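PDB 6RPP: cell division control protein from Pyrococcus abyssi, which is an intein that probably excises itself from its precursor, a replicative MCM helicase, and joins the flanking exteins by protein splicing. Local coordinates for residues Val93-Glu103 with Arg110-Ile121. The protein carries 2 engineered substitutions. Numbering follows the deposited sequence. Where two conformers were deposited one is given.
Sequences VTPTHPFFVLE and RKARDLEEGNKI
Arg110 exchanges two backbone hydrogen bonds with Phe99, opening an antiparallel register between strands 98-103 and 106-111, the arms of a beta hairpin. With CG anti to the backbone N (chi1 -177°), its side chain crosses Val101, whose CG1 lies over one guanidinium face. Arg110 NH1 and NH2 meet Glu103 OE1 (3.0 Å) and OE2 (3.1 Å) in an end-on salt bridge; both bonds are nearly straight and in the guanidinium plane, yet reach the carboxylate from above its own plane, the groups being turned 42° apart. Lys111 runs alongside Thr96, whose OG1 is hydrogen-bonded to Ser1 OG, of the first residue of the chain. In the 3-10 turn 112-114, Ala112 N donates to His97 O and Arg113 N to Pro95 O (3.0 Å). These carbonyls belong to the Thr94-His97 turn, the TxxH sequence of the HINT fold, whose histidine assists the first splicing step in other inteins; Thr94 OG1 holds the N-terminal stretch through Ala4 N. Ala112 CB packs on Val93 CG2 (3.6 Å) and the Phe99 ring edge. The Arg113 guanidinium lays one face on Thr96 CG2. Leu115 sets CD1 over a face of Phe99 and CD2 against Val101 CG2. Asn119 OD1 takes Arg110 NH1 (3.1 Å) and Glu116 N from opposite faces of its amide. Ile121 CD1 reaches Phe99 CD2 (3.8 Å). Together, Glu103 and Asn119 would hold the Arg110 guanidinium in one rotation, though Glu103 is poorly ordered and its half of the grip probably looser.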
loop_
_atom_site.group_PDB
_atom_site.type_symbol
_atom_site.label_atom_id
_atom_site.label_comp_id
_atom_site.label_asym_id
_atom_site.label_seq_id
_atom_site.Cartn_x
_atom_site.Cartn_y
_atom_site.Cartn_z
ATOM N N VAL A 93 6.935 -2.162 4.385
ATOM C CA VAL A 93 5.752 -1.556 5.003
ATOM C C VAL A 93 5.995 -1.301 6.480
ATOM O O VAL A 93 6.890 -1.890 7.105
ATOM C CB VAL A 93 4.489 -2.426 4.847
ATOM C CG1 VAL A 93 4.195 -2.714 3.352
ATOM C CG2 VAL A 93 4.685 -3.763 5.547
ATOM N N THR A 94 5.129 -0.438 7.063
ATOM C CA THR A 94 5.198 -0.276 8.502
ATOM C C THR A 94 4.715 -1.551 9.215
ATOM O O THR A 94 3.969 -2.372 8.663
ATOM C CB THR A 94 4.347 0.903 8.960
ATOM O OG1 THR A 94 2.978 0.621 8.635
ATOM C CG2 THR A 94 4.765 2.193 8.255
ATOM N N PRO A 95 5.129 -1.745 10.462
ATOM C CA PRO A 95 4.774 -3.004 11.128
ATOM C C PRO A 95 3.279 -3.197 11.324
ATOM O O PRO A 95 2.820 -4.344 11.368
ATOM C CB PRO A 95 5.507 -2.902 12.478
ATOM C CG PRO A 95 6.704 -1.999 12.144
ATOM C CD PRO A 95 6.150 -0.971 11.208
ATOM N N THR A 96 2.490 -2.122 11.449
ATOM C CA THR A 96 1.043 -2.284 11.607
ATOM C C THR A 96 0.281 -2.220 10.298
ATOM O O THR A 96 -0.945 -2.336 10.336
ATOM C CB THR A 96 0.450 -1.232 12.574
ATOM O OG1 THR A 96 0.661 0.106 12.084
ATOM C CG2 THR A 96 1.075 -1.357 13.935
ATOM N N HIS A 97 0.967 -2.110 9.161
ATOM C CA HIS A 97 0.273 -2.087 7.883
ATOM C C HIS A 97 -0.461 -3.405 7.672
ATOM O O HIS A 97 0.177 -4.471 7.741
ATOM C CB HIS A 97 1.305 -1.874 6.784
ATOM C CG HIS A 97 0.729 -1.874 5.413
ATOM N ND1 HIS A 97 0.246 -0.734 4.815
ATOM C CD2 HIS A 97 0.585 -2.876 4.515
ATOM C CE1 HIS A 97 -0.261 -1.047 3.636
ATOM N NE2 HIS A 97 -0.017 -2.328 3.402
ATOM N N PRO A 98 -1.767 -3.390 7.366
ATOM C CA PRO A 98 -2.498 -4.652 7.236
ATOM C C PRO A 98 -2.471 -5.194 5.817
ATOM O O PRO A 98 -2.423 -4.454 4.839
ATOM C CB PRO A 98 -3.925 -4.280 7.655
ATOM C CG PRO A 98 -4.048 -2.852 7.321
ATOM C CD PRO A 98 -2.670 -2.232 7.476
ATOM N N PHE A 99 -2.544 -6.530 5.737
ATOM C CA PHE A 99 -2.647 -7.286 4.506
ATOM C C PHE A 99 -3.936 -8.078 4.538
ATOM O O PHE A 99 -4.389 -8.478 5.596
ATOM C CB PHE A 99 -1.466 -8.269 4.336
ATOM C CG PHE A 99 -0.194 -7.596 3.993
ATOM C CD1 PHE A 99 0.568 -7.024 5.006
ATOM C CD2 PHE A 99 0.291 -7.595 2.725
ATOM C CE1 PHE A 99 1.786 -6.381 4.713
ATOM C CE2 PHE A 99 1.486 -6.942 2.401
ATOM C CZ PHE A 99 2.257 -6.358 3.387
ATOM N N PHE A 100 -4.551 -8.240 3.369
ATOM C CA PHE A 100 -5.622 -9.211 3.185
ATOM C C PHE A 100 -5.047 -10.621 3.237
ATOM O O PHE A 100 -4.156 -10.946 2.441
ATOM C CB PHE A 100 -6.287 -8.991 1.825
ATOM C CG PHE A 100 -6.749 -7.571 1.603
ATOM C CD1 PHE A 100 -7.906 -7.107 2.207
ATOM C CD2 PHE A 100 -6.009 -6.713 0.816
ATOM C CE1 PHE A 100 -8.326 -5.797 2.019
ATOM C CE2 PHE A 100 -6.408 -5.407 0.631
ATOM C CZ PHE A 100 -7.562 -4.946 1.207
ATOM N N VAL A 101 -5.560 -11.469 4.137
ATOM C CA VAL A 101 -5.086 -12.846 4.254
ATOM C C VAL A 101 -6.265 -13.779 4.072
ATOM O O VAL A 101 -7.281 -13.651 4.765
ATOM C CB VAL A 101 -4.406 -13.135 5.609
ATOM C CG1 VAL A 101 -4.047 -14.614 5.710
ATOM C CG2 VAL A 101 -3.150 -12.268 5.741
ATOM N N LEU A 102 -6.111 -14.748 3.190
ATOM C CA LEU A 102 -7.142 -15.750 2.989
ATOM C C LEU A 102 -6.835 -16.936 3.887
ATOM O O LEU A 102 -5.837 -17.628 3.688
ATOM C CB LEU A 102 -7.174 -16.174 1.529
ATOM C CG LEU A 102 -8.095 -17.346 1.201
ATOM C CD1 LEU A 102 -9.563 -16.948 1.308
ATOM C CD2 LEU A 102 -7.763 -17.881 -0.190
ATOM N N GLU A 103 -7.689 -17.190 4.872
ATOM C CA GLU A 103 -7.435 -18.289 5.784
ATOM C C GLU A 103 -8.734 -19.052 5.955
ATOM O O GLU A 103 -9.745 -18.469 6.362
ATOM C CB GLU A 103 -6.890 -17.775 7.117
ATOM C CG GLU A 103 -5.903 -18.717 7.777
ATOM C CD GLU A 103 -5.102 -18.034 8.865
ATOM O OE1 GLU A 103 -3.882 -17.833 8.678
ATOM O OE2 GLU A 103 -5.697 -17.689 9.906
ATOM N N ARG A 110 -4.590 -8.732 8.443
ATOM C CA ARG A 110 -3.530 -9.097 9.374
ATOM C C ARG A 110 -2.402 -8.083 9.239
ATOM O O ARG A 110 -1.911 -7.852 8.129
ATOM C CB ARG A 110 -3.014 -10.504 9.070
ATOM C CG ARG A 110 -1.945 -11.017 10.024
ATOM C CD ARG A 110 -1.929 -12.548 10.054
ATOM N NE ARG A 110 -3.230 -13.114 10.442
ATOM C CZ ARG A 110 -3.640 -14.333 10.109
ATOM N NH1 ARG A 110 -2.857 -15.140 9.408
ATOM N NH2 ARG A 110 -4.838 -14.759 10.485
ATOM N N LYS A 111 -1.950 -7.548 10.378
ATOM C CA LYS A 111 -0.838 -6.610 10.389
ATOM C C LYS A 111 0.444 -7.295 9.918
ATOM O O LYS A 111 0.681 -8.487 10.172
ATOM C CB LYS A 111 -0.623 -6.033 11.800
ATOM C CG LYS A 111 -1.737 -5.123 12.303
ATOM C CD LYS A 111 -1.476 -4.740 13.764
ATOM C CE LYS A 111 -2.673 -4.071 14.424
ATOM N NZ LYS A 111 -2.587 -2.585 14.329
ATOM N N ALA A 112 1.305 -6.507 9.258
ATOM C CA ALA A 112 2.565 -7.055 8.746
ATOM C C ALA A 112 3.334 -7.807 9.834
ATOM O O ALA A 112 3.845 -8.928 9.617
ATOM C CB ALA A 112 3.423 -5.918 8.176
ATOM N N ARG A 113 3.410 -7.216 11.040
ATOM C CA ARG A 113 4.157 -7.813 12.141
ATOM C C ARG A 113 3.490 -9.061 12.707
ATOM O O ARG A 113 4.118 -9.763 13.512
ATOM C CB ARG A 113 4.347 -6.803 13.272
ATOM C CG ARG A 113 3.080 -6.391 14.012
ATOM C CD ARG A 113 3.421 -5.356 15.090
ATOM N NE ARG A 113 2.214 -4.828 15.729
ATOM C CZ ARG A 113 2.181 -3.721 16.461
ATOM N NH1 ARG A 113 3.290 -3.015 16.651
ATOM N NH2 ARG A 113 1.032 -3.323 16.998
ATOM N N ASP A 114 2.242 -9.342 12.323
ATOM C CA ASP A 114 1.524 -10.545 12.758
ATOM C C ASP A 114 1.501 -11.629 11.676
ATOM O O ASP A 114 1.015 -12.738 11.941
ATOM C CB ASP A 114 0.072 -10.185 13.130
ATOM C CG ASP A 114 -0.022 -9.176 14.277
ATOM O OD1 ASP A 114 1.005 -8.917 14.931
ATOM O OD2 ASP A 114 -1.127 -8.636 14.520
ATOM N N LEU A 115 2.027 -11.333 10.481
ATOM C CA LEU A 115 2.082 -12.326 9.403
ATOM C C LEU A 115 3.037 -13.455 9.729
ATOM O O LEU A 115 4.088 -13.259 10.359
ATOM C CB LEU A 115 2.569 -11.711 8.104
ATOM C CG LEU A 115 1.686 -10.735 7.347
ATOM C CD1 LEU A 115 2.531 -10.195 6.197
ATOM C CD2 LEU A 115 0.521 -11.445 6.769
ATOM N N GLU A 116 2.652 -14.639 9.309
ATOM C CA GLU A 116 3.492 -15.809 9.466
ATOM C C GLU A 116 3.798 -16.363 8.085
ATOM O O GLU A 116 3.009 -16.209 7.152
ATOM C CB GLU A 116 2.817 -16.881 10.328
ATOM C CG GLU A 116 2.324 -16.367 11.687
ATOM C CD GLU A 116 3.412 -16.325 12.759
ATOM O OE1 GLU A 116 4.194 -17.298 12.875
ATOM O OE2 GLU A 116 3.466 -15.316 13.502
ATOM N N GLU A 117 4.946 -17.026 7.971
ATOM C CA GLU A 117 5.227 -17.725 6.729
ATOM C C GLU A 117 4.120 -18.711 6.407
ATOM O O GLU A 117 3.674 -19.476 7.280
ATOM C CB GLU A 117 6.576 -18.434 6.820
ATOM C CG GLU A 117 7.668 -17.426 7.124
ATOM C CD GLU A 117 9.060 -18.032 7.220
ATOM O OE1 GLU A 117 9.213 -19.257 6.964
ATOM O OE2 GLU A 117 9.991 -17.251 7.545
ATOM N N GLY A 118 3.679 -18.689 5.140
ATOM C CA GLY A 118 2.574 -19.509 4.671
ATOM C C GLY A 118 1.246 -18.779 4.586
ATOM O O GLY A 118 0.336 -19.257 3.890
ATOM N N ASN A 119 1.096 -17.661 5.301
ATOM C CA ASN A 119 -0.128 -16.871 5.189
ATOM C C ASN A 119 -0.272 -16.423 3.740
ATOM O O ASN A 119 0.665 -15.865 3.152
ATOM C CB ASN A 119 -0.094 -15.632 6.091
ATOM C CG ASN A 119 -0.206 -15.922 7.595
ATOM O OD1 ASN A 119 0.045 -14.975 8.361
ATOM N ND2 ASN A 119 -0.593 -17.130 8.023
ATOM N N LYS A 120 -1.434 -16.658 3.146
ATOM C CA LYS A 120 -1.647 -16.250 1.745
ATOM C C LYS A 120 -2.192 -14.819 1.633
ATOM O O LYS A 120 -3.246 -14.494 2.190
ATOM C CB LYS A 120 -2.612 -17.252 1.095
ATOM C CG LYS A 120 -1.985 -18.622 0.941
ATOM C CD LYS A 120 -2.957 -19.579 0.245
ATOM C CE LYS A 120 -2.254 -20.855 -0.138
ATOM N NZ LYS A 120 -3.160 -21.795 -0.879
ATOM N N ILE A 121 -1.507 -13.972 0.847
ATOM C CA ILE A 121 -1.916 -12.583 0.673
ATOM C C ILE A 121 -2.285 -12.378 -0.789
ATOM O O ILE A 121 -1.921 -13.157 -1.669
ATOM C CB ILE A 121 -0.848 -11.538 1.112
ATOM C CG1 ILE A 121 0.454 -11.682 0.330
ATOM C CG2 ILE A 121 -0.596 -11.707 2.645
ATOM C CD1 ILE A 121 1.346 -10.456 0.430
HETATM O O HOH W 1 -3.391 -18.266 4.528
#